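Long-range contacts in lovastatin nonaketide synthase, polyketide synthase component (Aspergillus terreus, PDB 7CPX), which builds dihydromonacolin L, the polyketide precursor of lovastatin, by repeated condensation of malonyl units with reduction and methylation of the growing chain, in partnership with the enoylreductase LovC: residues A[1270-1275]-A[1818-1823]; A[1826-1831]-A[2141-2146]; A[1837-1842]-A[1852-1857]; A[1910-1915]-A[2127-2132]. The protein carries 2 engineered substitutions. All blocks are in the same frame, centred on the assembly; numbering follows the deposited sequence.

The four contacts run as a chain through one side of the protein, away from the catalytic residues assigned to the synthase and from the NADP pocket. Contacts 1 and 2 have centres about 12 Å apart and touch where Ser1822 packs on Val2144 and Asn1818 on Ile1827. Contact 3 lies about 9 Å from contact 2, centre to centre, and is tied to it by a salt bridge from Arg2145 NH2 to Glu1852 OE2, 2.9 Å long. Contacts 3 and 4, with centres about 10 Å apart, are joined by a probable hydrogen bond from Ser1914 N to Val1838 O. Along the chain, contacts 3 and 4 both fall inside the long loop that contact 2 closes.

Contact 1. Residues A[1270-1275]-A[1818-1823]; sequences HAMFAR and NRMNSS
Met1820 is the plug of this contact, reaching from its helix into a pocket formed by His1270, Met1272 and Phe1273. Its CG stands anti to the backbone N (chi1 177°), on the side of the loop; an extended chi2 carries SD onward, and a bend at chi3 turns the methyl CE to His1270, at the edge of the imidazole and 3.8 Å from His1270 CB. The sulfur meets two neighbours on its loop-facing side: Met1820 SD lies 3.5 Å from Met1272 CE and 3.6 Å from Phe1273 CE2. Against the Phe1273 ring it makes an oblique Met-aromatic contact, 4.6 Å from SD to the ring centroid, while Met1820 CB comes in at the ring edge. Beside this apolar knot stands one polar link, His1270 N donating to Asn1821 OD1 at 3.2 Å, nearly straight at the hydrogen (161°).

Packing thins toward the more exposed flank, where Arg1275 and Arg1819 each pair with a separate acid, Asp1813 and Glu2372. Helix 2363-2385 closes over Met1272, Phe1273 and Met1820. Just beyond, strand 1275-1280 pairs with 1804-1811 at the edge of a mixed sheet, consistent with a structural ketoreductase subdomain whose first strand precedes the methyltransferase.

Contact 2. Residues A[1826-1831]-A[2141-2146]; sequences PIYEMI and PTRVRS
Arg2143 and Pro1826 lie side by side, pointing the same way. The arginine chain runs extended from CG to NE, carrying NE alongside the proline. Pro1826 CB sits over the centre of one face of the guanidinium, 3.5 Å from Arg2143 NE. Tyr1828 crosses the same arginine obliquely, its ring plane 57° from the guanidinium, with Tyr1828 CE1 3.8 Å from Arg2143 CB. Met1830 bends at chi2 and chi3 to lie alongside Pro2141, CE to CD 3.7 Å. Glu1829 and Thr2142 share the other face of this two-stranded antiparallel sheet. Ile1831 crosses Thr2142 at about a right angle, and Glu1829 CB rests 3.5 Å from Val2144 CG2. Glu1829 and Thr2142 form the hydrogen-bonded pair, each N to the other's O at 2.9 Å, and Val2144 N adds a bond to Ile1827 O. The pairing joins a strand that follows helix 1814-1822 to the strand at the start of the ketoreductase region. Backbone bonds thus fix the register, while the Arg2143 charge probably gains from its cation-pi contact with Phe1850.

Contact 3. Residues A[1837-1842]-A[1852-1857]; sequences PVALQT and ESAETW
The flat ends of Gln1841 and Glu1852 meet almost perpendicular, amide and carboxylate planes 86° apart, at one end of a beta hairpin made by strands 1838-1842 and 1849-1853. Gln1841 CB and CG lie against the carboxylate, and Glu1855 O stands over one face of the Trp1857 ring, offset toward its rim. Gln1841 NE2 gives a hydrogen to Glu1852 OE2 at 2.9 Å; the oxygen lies near the amide plane, while the nitrogen approaches from the syn side of the carboxylate, 31° out of its plane. Chi1 of 67° sets Glu1852 CG between its own backbone N and carbonyl carbon. The same OE2 also takes a salt bridge from Arg2145, so two donors grip one oxygen, probably favouring the charged acid.

The hairpin proper is held by Ala1839 and Glu1852, a hydrogen-bonded pair in which each N reaches the other's O at 2.9 Å. Leu1840 centres an inverse gamma turn, closed by a weak bond from Gln1841 N to Ala1839 O. Toward the open end the methyl of Ala1854 meets both Ala1839 CB and Pro1837 CB. There Ala1854 N bonds Pro1837 O at 2.8 Å, the donor standing 45° above the carbonyl plane.

Contact 4. Residues A[1910-1915]-A[2127-2132]; sequences ERNASI and TVISWP
Asn1912 meets Trp2131 and Ile2129 together. Its backbone lies in the left-handed region, and its side chain leaves with CG anti to the backbone N (chi1 -171°), which puts CG on the side of strand 2128-2130. There Asn1912 ND2 stands 4.2 Å from Ile2129 CD1, the two side chains crossing at about a right angle, while the amide plane is 81° from the indole. Asn1912 OD1 accepts a hydrogen bond from Ser1876 OG, and that hydroxyl in turn receives the Trp2131 NE1 hydrogen, so a single serine links the amide and the ring. The carbonyl of Asn1912 adds an oblique touch, O to Trp2131 CZ2 at 3.4 Å.

Ala1913 turns its methyl away and offers backbone instead, its C lying 4.0 Å from Trp2131 CZ2 over one face of the indole. The strands around here, 1869-1883 and its partners, form a curled beta subdomain beside a five-stranded parallel sheet, consistent with the inactive enoylreductase region of this synthase.

Ser1914 continues over that face. Its N sits above the ring centre, its CA makes a CH-pi contact 4.1 Å from the centroid of the Trp2131 five-membered ring, and its CB is 3.6 Å from CE3. Ser1914 OG turns to other partners, accepting from Val1838 N and donating to Ser1833 O. Against the opposite face of the indole rests Ile2129 CG2, 4.0 Å above the Trp2131 plane and offset toward the rim.

Contact 1. Residues A[1270-1275]-A[1818-1823]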
loop_
_atom_site.group_PDB
_atom_site.type_symbol
_atom_site.label_atom_id
_atom_site.label_comp_id
_atom_site.label_asym_id
_atom_site.label_seq_id
_atom_site.Cartn_x
_atom_site.Cartn_y
_atom_site.Cartn_z
ATOM N N HIS A 1270 -35.236 20.981 -21.347
ATOM C CA HIS A 1270 -36.613 21.255 -20.955
ATOM C C HIS A 1270 -37.272 22.191 -21.961
ATOM O O HIS A 1270 -36.948 23.381 -22.021
ATOM C CB HIS A 1270 -36.706 21.766 -19.518
ATOM C CG HIS A 1270 -38.084 21.696 -18.943
ATOM N ND1 HIS A 1270 -38.781 20.514 -18.821
ATOM C CD2 HIS A 1270 -38.896 22.663 -18.458
ATOM C CE1 HIS A 1270 -39.962 20.754 -18.282
ATOM N NE2 HIS A 1270 -40.057 22.051 -18.051
ATOM N N ALA A 1271 -38.201 21.651 -22.751
ATOM C CA ALA A 1271 -38.822 22.382 -23.847
ATOM C C ALA A 1271 -40.112 23.078 -23.433
ATOM O O ALA A 1271 -41.006 23.265 -24.267
ATOM C CB ALA A 1271 -39.084 21.436 -25.019
ATOM N N MET A 1272 -40.236 23.471 -22.165
ATOM C CA MET A 1272 -41.492 24.052 -21.701
ATOM C C MET A 1272 -41.807 25.345 -22.443
ATOM O O MET A 1272 -42.949 25.568 -22.861
ATOM C CB MET A 1272 -41.432 24.293 -20.192
ATOM C CG MET A 1272 -40.453 25.375 -19.758
ATOM S SD MET A 1272 -40.464 25.629 -17.974
ATOM C CE MET A 1272 -39.851 27.307 -17.875
ATOM N N PHE A 1273 -40.805 26.199 -22.632
ATOM C CA PHE A 1273 -41.042 27.491 -23.265
ATOM C C PHE A 1273 -41.574 27.307 -24.679
ATOM O O PHE A 1273 -41.146 26.413 -25.414
ATOM C CB PHE A 1273 -39.753 28.313 -23.302
ATOM C CG PHE A 1273 -39.374 28.924 -21.983
ATOM C CD1 PHE A 1273 -40.290 29.646 -21.243
ATOM C CD2 PHE A 1273 -38.092 28.778 -21.489
ATOM C CE1 PHE A 1273 -39.935 30.210 -20.037
ATOM C CE2 PHE A 1273 -37.732 29.337 -20.283
ATOM C CZ PHE A 1273 -38.655 30.055 -19.555
ATOM N N ALA A 1274 -42.515 28.168 -25.058
ATOM C CA ALA A 1274 -43.080 28.156 -26.397
ATOM C C ALA A 1274 -43.602 29.546 -26.720
ATOM O O ALA A 1274 -43.894 30.339 -25.822
ATOM C CB ALA A 1274 -44.202 27.121 -26.525
ATOM N N ARG A 1275 -43.718 29.833 -28.013
ATOM C CA ARG A 1275 -44.205 31.115 -28.494
ATOM C C ARG A 1275 -45.332 30.901 -29.493
ATOM O O ARG A 1275 -45.386 29.881 -30.190
ATOM C CB ARG A 1275 -43.086 31.934 -29.152
ATOM C CG ARG A 1275 -42.383 31.229 -30.298
ATOM C CD ARG A 1275 -41.490 32.182 -31.082
ATOM N NE ARG A 1275 -40.664 33.013 -30.211
ATOM C CZ ARG A 1275 -40.883 34.294 -29.944
ATOM N NH1 ARG A 1275 -41.898 34.954 -30.481
ATOM N NH2 ARG A 1275 -40.059 34.935 -29.121
ATOM N N ASN A 1818 -33.040 27.863 -24.870
ATOM C CA ASN A 1818 -31.591 27.799 -24.764
ATOM C C ASN A 1818 -31.097 28.592 -23.565
ATOM O O ASN A 1818 -30.169 28.166 -22.872
ATOM C CB ASN A 1818 -30.953 28.320 -26.050
ATOM C CG ASN A 1818 -31.061 27.334 -27.194
ATOM O OD1 ASN A 1818 -31.156 26.126 -26.982
ATOM N ND2 ASN A 1818 -31.047 27.846 -28.419
ATOM N N ARG A 1819 -31.700 29.751 -23.306
ATOM C CA ARG A 1819 -31.300 30.533 -22.141
ATOM C C ARG A 1819 -31.520 29.744 -20.857
ATOM O O ARG A 1819 -30.646 29.694 -19.986
ATOM C CB ARG A 1819 -32.064 31.856 -22.102
ATOM C CG ARG A 1819 -31.507 32.908 -23.045
ATOM C CD ARG A 1819 -32.059 34.292 -22.746
ATOM N NE ARG A 1819 -33.339 34.535 -23.400
ATOM C CZ ARG A 1819 -33.472 34.934 -24.657
ATOM N NH1 ARG A 1819 -32.422 35.114 -25.441
ATOM N NH2 ARG A 1819 -34.690 35.156 -25.142
ATOM N N MET A 1820 -32.683 29.107 -20.730
ATOM C CA MET A 1820 -32.974 28.333 -19.528
ATOM C C MET A 1820 -32.035 27.141 -19.400
ATOM O O MET A 1820 -31.527 26.854 -18.310
ATOM C CB MET A 1820 -34.429 27.866 -19.547
ATOM C CG MET A 1820 -34.816 26.986 -18.367
ATOM S SD MET A 1820 -36.527 26.427 -18.439
ATOM C CE MET A 1820 -36.523 25.513 -19.979
ATOM N N ASN A 1821 -31.796 26.430 -20.502
ATOM C CA ASN A 1821 -30.994 25.214 -20.446
ATOM C C ASN A 1821 -29.501 25.492 -20.343
ATOM O O ASN A 1821 -28.748 24.600 -19.944
ATOM C CB ASN A 1821 -31.281 24.350 -21.672
ATOM C CG ASN A 1821 -32.709 23.849 -21.705
ATOM O OD1 ASN A 1821 -33.256 23.434 -20.684
ATOM N ND2 ASN A 1821 -33.327 23.898 -22.877
ATOM N N SER A 1822 -29.058 26.701 -20.691
ATOM C CA SER A 1822 -27.657 27.052 -20.508
ATOM C C SER A 1822 -27.267 27.022 -19.043
ATOM O O SER A 1822 -26.096 26.792 -18.722
ATOM C CB SER A 1822 -27.382 28.436 -21.092
ATOM O OG SER A 1822 -28.169 29.421 -20.447
ATOM N N SER A 1823 -28.229 27.249 -18.152
ATOM C CA SER A 1823 -27.991 27.082 -16.728
ATOM C C SER A 1823 -27.571 25.659 -16.391
ATOM O O SER A 1823 -26.927 25.441 -15.359
ATOM C CB SER A 1823 -29.258 27.468 -15.961
ATOM O OG SER A 1823 -29.207 27.054 -14.611
#

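Contact 2. Residues A[1826-1831]-A[2141-2146]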
loop_
_atom_site.group_PDB
_atom_site.type_symbol
_atom_site.label_atom_id
_atom_site.label_comp_id
_atom_site.label_asym_id
_atom_site.label_seq_id
_atom_site.Cartn_x
_atom_site.Cartn_y
_atom_site.Cartn_z
ATOM N N PRO A 1826 -23.652 23.577 -21.501
ATOM C CA PRO A 1826 -23.104 24.639 -22.354
ATOM C C PRO A 1826 -23.874 24.810 -23.654
ATOM O O PRO A 1826 -23.494 24.266 -24.696
ATOM C CB PRO A 1826 -21.660 24.179 -22.613
ATOM C CG PRO A 1826 -21.404 23.079 -21.632
ATOM C CD PRO A 1826 -22.726 22.441 -21.390
ATOM N N ILE A 1827 -24.966 25.562 -23.598
ATOM C CA ILE A 1827 -25.764 25.844 -24.785
ATOM C C ILE A 1827 -25.076 26.937 -25.590
ATOM O O ILE A 1827 -24.699 27.982 -25.046
ATOM C CB ILE A 1827 -27.190 26.260 -24.397
ATOM C CG1 ILE A 1827 -27.881 25.149 -23.594
ATOM C CG2 ILE A 1827 -27.977 26.622 -25.643
ATOM C CD1 ILE A 1827 -28.831 24.278 -24.393
ATOM N N TYR A 1828 -24.915 26.703 -26.889
ATOM C CA TYR A 1828 -24.263 27.646 -27.789
ATOM C C TYR A 1828 -25.273 28.188 -28.789
ATOM O O TYR A 1828 -26.063 27.427 -29.357
ATOM C CB TYR A 1828 -23.099 26.983 -28.528
ATOM C CG TYR A 1828 -21.921 26.653 -27.642
ATOM C CD1 TYR A 1828 -20.993 27.626 -27.300
ATOM C CD2 TYR A 1828 -21.734 25.370 -27.151
ATOM C CE1 TYR A 1828 -19.916 27.331 -26.492
ATOM C CE2 TYR A 1828 -20.659 25.066 -26.343
ATOM C CZ TYR A 1828 -19.753 26.050 -26.016
ATOM O OH TYR A 1828 -18.678 25.752 -25.209
ATOM N N GLU A 1829 -25.243 29.501 -28.999
ATOM C CA GLU A 1829 -26.101 30.169 -29.966
ATOM C C GLU A 1829 -25.258 31.120 -30.803
ATOM O O GLU A 1829 -24.275 31.684 -30.324
ATOM C CB GLU A 1829 -27.230 30.942 -29.273
ATOM C CG GLU A 1829 -28.299 31.462 -30.218
ATOM C CD GLU A 1829 -29.427 32.165 -29.489
ATOM O OE1 GLU A 1829 -29.372 32.244 -28.243
ATOM O OE2 GLU A 1829 -30.370 32.637 -30.160
ATOM N N MET A 1830 -25.646 31.291 -32.063
ATOM C CA MET A 1830 -24.907 32.159 -32.977
ATOM C C MET A 1830 -25.232 33.602 -32.615
ATOM O O MET A 1830 -26.288 34.133 -32.964
ATOM C CB MET A 1830 -25.265 31.849 -34.424
ATOM C CG MET A 1830 -24.293 32.424 -35.441
ATOM S SD MET A 1830 -23.285 31.157 -36.237
ATOM C CE MET A 1830 -22.433 30.447 -34.831
ATOM N N ILE A 1831 -24.311 34.246 -31.903
ATOM C CA ILE A 1831 -24.501 35.602 -31.399
ATOM C C ILE A 1831 -23.449 36.510 -32.016
ATOM O O ILE A 1831 -22.301 36.101 -32.221
ATOM C CB ILE A 1831 -24.430 35.645 -29.859
ATOM C CG1 ILE A 1831 -25.565 34.810 -29.260
ATOM C CG2 ILE A 1831 -24.493 37.087 -29.369
ATOM C CD1 ILE A 1831 -25.593 34.790 -27.745
ATOM N N PRO A 2141 -20.278 31.275 -32.257
ATOM C CA PRO A 2141 -21.029 30.451 -31.303
ATOM C C PRO A 2141 -20.711 30.838 -29.870
ATOM O O PRO A 2141 -19.641 30.508 -29.347
ATOM C CB PRO A 2141 -20.564 29.028 -31.626
ATOM C CG PRO A 2141 -19.191 29.207 -32.170
ATOM C CD PRO A 2141 -19.213 30.508 -32.926
ATOM N N THR A 2142 -21.638 31.538 -29.229
ATOM C CA THR A 2142 -21.467 32.056 -27.884
ATOM C C THR A 2142 -22.253 31.199 -26.903
ATOM O O THR A 2142 -23.392 30.808 -27.180
ATOM C CB THR A 2142 -21.937 33.510 -27.812
ATOM O OG1 THR A 2142 -21.186 34.303 -28.742
ATOM C CG2 THR A 2142 -21.757 34.067 -26.420
ATOM N N ARG A 2143 -21.635 30.902 -25.764
ATOM C CA ARG A 2143 -22.258 30.060 -24.749
ATOM C C ARG A 2143 -23.395 30.828 -24.090
ATOM O O ARG A 2143 -23.162 31.758 -23.313
ATOM C CB ARG A 2143 -21.218 29.624 -23.723
ATOM C CG ARG A 2143 -21.739 28.667 -22.666
ATOM C CD ARG A 2143 -20.594 27.958 -21.968
ATOM N NE ARG A 2143 -21.039 27.159 -20.833
ATOM C CZ ARG A 2143 -20.249 26.367 -20.123
ATOM N NH1 ARG A 2143 -18.965 26.229 -20.413
ATOM N NH2 ARG A 2143 -20.760 25.693 -19.096
ATOM N N VAL A 2144 -24.629 30.433 -24.390
ATOM C CA VAL A 2144 -25.808 31.156 -23.934
ATOM C C VAL A 2144 -25.751 31.341 -22.424
ATOM O O VAL A 2144 -25.193 30.507 -21.703
ATOM C CB VAL A 2144 -27.098 30.427 -24.349
ATOM C CG1 VAL A 2144 -28.307 31.194 -23.868
ATOM C CG2 VAL A 2144 -27.149 30.254 -25.856
ATOM N N ARG A 2145 -26.321 32.441 -21.942
ATOM C CA ARG A 2145 -26.391 32.752 -20.525
ATOM C C ARG A 2145 -27.832 32.645 -20.048
ATOM O O ARG A 2145 -28.774 32.949 -20.786
ATOM C CB ARG A 2145 -25.850 34.157 -20.241
ATOM C CG ARG A 2145 -26.073 34.640 -18.812
ATOM C CD ARG A 2145 -25.598 36.069 -18.612
ATOM N NE ARG A 2145 -24.169 36.147 -18.338
ATOM C CZ ARG A 2145 -23.547 37.242 -17.921
ATOM N NH1 ARG A 2145 -24.201 38.375 -17.717
ATOM N NH2 ARG A 2145 -22.237 37.197 -17.695
ATOM N N SER A 2146 -27.995 32.205 -18.803
ATOM C CA SER A 2146 -29.324 32.104 -18.224
ATOM C C SER A 2146 -29.965 33.482 -18.123
ATOM O O SER A 2146 -29.295 34.492 -17.892
ATOM C CB SER A 2146 -29.257 31.455 -16.842
ATOM O OG SER A 2146 -30.552 31.297 -16.293
#

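Contact 3. Residues A[1837-1842]-A[1852-1857]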
loop_
_atom_site.group_PDB
_atom_site.type_symbol
_atom_site.label_atom_id
_atom_site.label_comp_id
_atom_site.label_asym_id
_atom_site.label_seq_id
_atom_site.Cartn_x
_atom_site.Cartn_y
_atom_site.Cartn_z
ATOM N N PRO A 1837 -23.812 42.252 -26.404
ATOM C CA PRO A 1837 -22.795 42.052 -25.359
ATOM C C PRO A 1837 -22.427 40.585 -25.217
ATOM O O PRO A 1837 -23.275 39.736 -24.930
ATOM C CB PRO A 1837 -23.475 42.594 -24.096
ATOM C CG PRO A 1837 -24.504 43.537 -24.592
ATOM C CD PRO A 1837 -24.989 42.971 -25.888
ATOM N N VAL A 1838 -21.147 40.292 -25.421
ATOM C CA VAL A 1838 -20.604 38.949 -25.270
ATOM C C VAL A 1838 -19.394 39.037 -24.354
ATOM O O VAL A 1838 -18.422 39.733 -24.670
ATOM C CB VAL A 1838 -20.217 38.327 -26.619
ATOM C CG1 VAL A 1838 -19.464 37.030 -26.404
ATOM C CG2 VAL A 1838 -21.456 38.089 -27.458
ATOM N N ALA A 1839 -19.447 38.322 -23.236
ATOM C CA ALA A 1839 -18.387 38.345 -22.240
ATOM C C ALA A 1839 -17.508 37.111 -22.366
ATOM O O ALA A 1839 -18.000 35.989 -22.516
ATOM C CB ALA A 1839 -18.975 38.419 -20.832
ATOM N N LEU A 1840 -16.198 37.328 -22.306
ATOM C CA LEU A 1840 -15.227 36.238 -22.301
ATOM C C LEU A 1840 -15.125 35.738 -20.869
ATOM O O LEU A 1840 -14.199 36.070 -20.128
ATOM C CB LEU A 1840 -13.886 36.713 -22.845
ATOM C CG LEU A 1840 -12.769 35.683 -23.013
ATOM C CD1 LEU A 1840 -13.310 34.310 -23.365
ATOM C CD2 LEU A 1840 -11.818 36.158 -24.091
ATOM N N GLN A 1841 -16.101 34.925 -20.478
ATOM C CA GLN A 1841 -16.281 34.529 -19.092
ATOM C C GLN A 1841 -15.437 33.307 -18.761
ATOM O O GLN A 1841 -15.307 32.382 -19.568
ATOM C CB GLN A 1841 -17.755 34.226 -18.821
ATOM C CG GLN A 1841 -18.081 33.912 -17.372
ATOM C CD GLN A 1841 -17.958 35.122 -16.472
ATOM O OE1 GLN A 1841 -16.906 35.368 -15.881
ATOM N NE2 GLN A 1841 -19.037 35.887 -16.362
ATOM N N THR A 1842 -14.864 33.315 -17.561
ATOM C CA THR A 1842 -14.157 32.150 -17.055
ATOM C C THR A 1842 -15.150 31.081 -16.612
ATOM O O THR A 1842 -16.264 31.378 -16.174
ATOM C CB THR A 1842 -13.262 32.538 -15.879
ATOM O OG1 THR A 1842 -12.490 31.403 -15.467
ATOM C CG2 THR A 1842 -14.105 33.028 -14.704
ATOM N N GLU A 1852 -19.664 33.959 -23.739
ATOM C CA GLU A 1852 -21.031 33.765 -23.286
ATOM C C GLU A 1852 -21.815 35.050 -23.499
ATOM O O GLU A 1852 -21.246 36.133 -23.639
ATOM C CB GLU A 1852 -21.092 33.349 -21.810
ATOM C CG GLU A 1852 -20.639 34.422 -20.832
ATOM C CD GLU A 1852 -20.881 34.026 -19.390
ATOM O OE1 GLU A 1852 -21.249 32.858 -19.148
ATOM O OE2 GLU A 1852 -20.709 34.885 -18.498
ATOM N N SER A 1853 -23.135 34.917 -23.541
ATOM C CA SER A 1853 -23.989 36.083 -23.719
ATOM C C SER A 1853 -23.961 36.943 -22.463
ATOM O O SER A 1853 -24.224 36.459 -21.358
ATOM C CB SER A 1853 -25.417 35.651 -24.038
ATOM O OG SER A 1853 -26.254 36.779 -24.223
ATOM N N ALA A 1854 -23.646 38.225 -22.636
ATOM C CA ALA A 1854 -23.566 39.175 -21.536
ATOM C C ALA A 1854 -24.763 40.117 -21.499
ATOM O O ALA A 1854 -24.709 41.152 -20.828
ATOM C CB ALA A 1854 -22.270 39.980 -21.631
ATOM N N GLU A 1855 -25.836 39.782 -22.209
ATOM C CA GLU A 1855 -27.003 40.650 -22.262
ATOM C C GLU A 1855 -27.525 40.925 -20.859
ATOM O O GLU A 1855 -27.848 39.996 -20.112
ATOM C CB GLU A 1855 -28.090 40.006 -23.117
ATOM C CG GLU A 1855 -27.722 39.868 -24.583
ATOM C CD GLU A 1855 -28.770 39.116 -25.378
ATOM O OE1 GLU A 1855 -29.705 38.565 -24.757
ATOM O OE2 GLU A 1855 -28.661 39.074 -26.621
ATOM N N THR A 1856 -27.603 42.207 -20.502
ATOM C CA THR A 1856 -28.183 42.612 -19.230
ATOM C C THR A 1856 -29.704 42.552 -19.243
ATOM O O THR A 1856 -30.323 42.616 -18.176
ATOM C CB THR A 1856 -27.724 44.030 -18.877
ATOM O OG1 THR A 1856 -26.292 44.076 -18.848
ATOM C CG2 THR A 1856 -28.269 44.455 -17.523
ATOM N N TRP A 1857 -30.310 42.418 -20.420
ATOM C CA TRP A 1857 -31.758 42.282 -20.556
ATOM C C TRP A 1857 -32.488 43.468 -19.927
ATOM O O TRP A 1857 -33.453 43.314 -19.176
ATOM C CB TRP A 1857 -32.233 40.955 -19.964
ATOM C CG TRP A 1857 -31.745 39.775 -20.743
ATOM C CD1 TRP A 1857 -32.062 39.461 -22.031
ATOM C CD2 TRP A 1857 -30.849 38.754 -20.291
ATOM N NE1 TRP A 1857 -31.422 38.309 -22.409
ATOM C CE2 TRP A 1857 -30.671 37.854 -21.359
ATOM C CE3 TRP A 1857 -30.182 38.513 -19.087
ATOM C CZ2 TRP A 1857 -29.854 36.732 -21.261
ATOM C CZ3 TRP A 1857 -29.371 37.398 -18.991
ATOM C CH2 TRP A 1857 -29.213 36.521 -20.071
#

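Contact 4. Residues A[1910-1915]-A[2127-2132]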
loop_
_atom_site.group_PDB
_atom_site.type_symbol
_atom_site.label_atom_id
_atom_site.label_comp_id
_atom_site.label_asym_id
_atom_site.label_seq_id
_atom_site.Cartn_x
_atom_site.Cartn_y
_atom_site.Cartn_z
ATOM N N GLU A 1910 -16.412 45.819 -16.020
ATOM C CA GLU A 1910 -16.661 44.829 -14.984
ATOM C C GLU A 1910 -17.124 43.488 -15.533
ATOM O O GLU A 1910 -17.504 42.617 -14.743
ATOM C CB GLU A 1910 -17.709 45.352 -13.991
ATOM C CG GLU A 1910 -17.302 46.630 -13.280
ATOM C CD GLU A 1910 -18.403 47.178 -12.393
ATOM O OE1 GLU A 1910 -19.519 46.618 -12.414
ATOM O OE2 GLU A 1910 -18.153 48.169 -11.675
ATOM N N ARG A 1911 -17.109 43.293 -16.853
ATOM C CA ARG A 1911 -17.608 42.065 -17.456
ATOM C C ARG A 1911 -16.701 41.477 -18.527
ATOM O O ARG A 1911 -16.898 40.313 -18.894
ATOM C CB ARG A 1911 -18.998 42.300 -18.069
ATOM C CG ARG A 1911 -20.101 42.513 -17.046
ATOM C CD ARG A 1911 -20.504 41.205 -16.383
ATOM N NE ARG A 1911 -21.434 41.411 -15.278
ATOM C CZ ARG A 1911 -21.074 41.615 -14.017
ATOM N NH1 ARG A 1911 -19.801 41.651 -13.656
ATOM N NH2 ARG A 1911 -22.016 41.786 -13.094
ATOM N N ASN A 1912 -15.724 42.223 -19.035
ATOM C CA ASN A 1912 -14.825 41.733 -20.076
ATOM C C ASN A 1912 -15.617 41.267 -21.294
ATOM O O ASN A 1912 -15.524 40.119 -21.734
ATOM C CB ASN A 1912 -13.943 40.603 -19.547
ATOM C CG ASN A 1912 -12.852 40.212 -20.521
ATOM O OD1 ASN A 1912 -12.458 41.002 -21.379
ATOM N ND2 ASN A 1912 -12.359 38.986 -20.396
ATOM N N ALA A 1913 -16.409 42.184 -21.838
ATOM C CA ALA A 1913 -17.336 41.866 -22.910
ATOM C C ALA A 1913 -17.083 42.744 -24.125
ATOM O O ALA A 1913 -16.546 43.850 -24.017
ATOM C CB ALA A 1913 -18.787 42.035 -22.450
ATOM N N SER A 1914 -17.481 42.228 -25.291
ATOM C CA SER A 1914 -17.398 43.013 -26.516
ATOM C C SER A 1914 -18.116 44.344 -26.353
ATOM O O SER A 1914 -17.692 45.362 -26.909
ATOM C CB SER A 1914 -17.995 42.224 -27.682
ATOM O OG SER A 1914 -19.373 41.975 -27.466
ATOM N N ILE A 1915 -19.209 44.350 -25.597
ATOM C CA ILE A 1915 -19.949 45.563 -25.280
ATOM C C ILE A 1915 -20.094 45.644 -23.768
ATOM O O ILE A 1915 -20.532 44.683 -23.128
ATOM C CB ILE A 1915 -21.327 45.591 -25.966
ATOM C CG1 ILE A 1915 -21.153 45.436 -27.478
ATOM C CG2 ILE A 1915 -22.054 46.889 -25.643
ATOM C CD1 ILE A 1915 -22.446 45.429 -28.259
ATOM N N THR A 2127 -1.496 40.397 -21.874
ATOM C CA THR A 2127 -2.142 39.894 -23.076
ATOM C C THR A 2127 -3.414 40.686 -23.339
ATOM O O THR A 2127 -4.079 41.152 -22.410
ATOM C CB THR A 2127 -2.475 38.409 -22.935
ATOM O OG1 THR A 2127 -1.265 37.658 -22.788
ATOM C CG2 THR A 2127 -3.239 37.913 -24.150
ATOM N N VAL A 2128 -3.748 40.841 -24.617
ATOM C CA VAL A 2128 -4.897 41.638 -25.026
ATOM C C VAL A 2128 -5.751 40.836 -25.998
ATOM O O VAL A 2128 -5.257 40.347 -27.024
ATOM C CB VAL A 2128 -4.470 42.980 -25.651
ATOM C CG1 VAL A 2128 -3.538 42.760 -26.817
ATOM C CG2 VAL A 2128 -5.690 43.766 -26.091
ATOM N N ILE A 2129 -7.031 40.710 -25.664
ATOM C CA ILE A 2129 -8.029 40.128 -26.548
ATOM C C ILE A 2129 -8.470 41.177 -27.553
ATOM O O ILE A 2129 -8.790 42.314 -27.187
ATOM C CB ILE A 2129 -9.233 39.617 -25.739
ATOM C CG1 ILE A 2129 -8.812 38.515 -24.773
ATOM C CG2 ILE A 2129 -10.311 39.122 -26.677
ATOM C CD1 ILE A 2129 -9.522 38.600 -23.446
ATOM N N SER A 2130 -8.495 40.789 -28.823
ATOM C CA SER A 2130 -8.954 41.642 -29.915
ATOM C C SER A 2130 -10.381 41.231 -30.250
ATOM O O SER A 2130 -10.610 40.209 -30.902
ATOM C CB SER A 2130 -8.036 41.510 -31.126
ATOM O OG SER A 2130 -8.587 42.166 -32.255
ATOM N N TRP A 2131 -11.340 42.028 -29.801
ATOM C CA TRP A 2131 -12.743 41.711 -30.015
ATOM C C TRP A 2131 -13.133 41.999 -31.460
ATOM O O TRP A 2131 -12.925 43.124 -31.930
ATOM C CB TRP A 2131 -13.616 42.516 -29.068
ATOM C CG TRP A 2131 -13.560 42.035 -27.661
ATOM C CD1 TRP A 2131 -12.817 42.557 -26.648
ATOM C CD2 TRP A 2131 -14.272 40.925 -27.107
ATOM N NE1 TRP A 2131 -13.025 41.845 -25.493
ATOM C CE2 TRP A 2131 -13.915 40.836 -25.749
ATOM C CE3 TRP A 2131 -15.178 39.998 -27.627
ATOM C CZ2 TRP A 2131 -14.432 39.859 -24.904
ATOM C CZ3 TRP A 2131 -15.691 39.029 -26.788
ATOM C CH2 TRP A 2131 -15.316 38.967 -25.442
ATOM N N PRO A 2132 -13.693 41.036 -32.191
ATOM C CA PRO A 2132 -14.132 41.325 -33.560
ATOM C C PRO A 2132 -15.201 42.406 -33.573
ATOM O O PRO A 2132 -16.036 42.491 -32.671
ATOM C CB PRO A 2132 -14.675 39.980 -34.052
ATOM C CG PRO A 2132 -15.030 39.238 -32.815
ATOM C CD PRO A 2132 -14.028 39.660 -31.789
#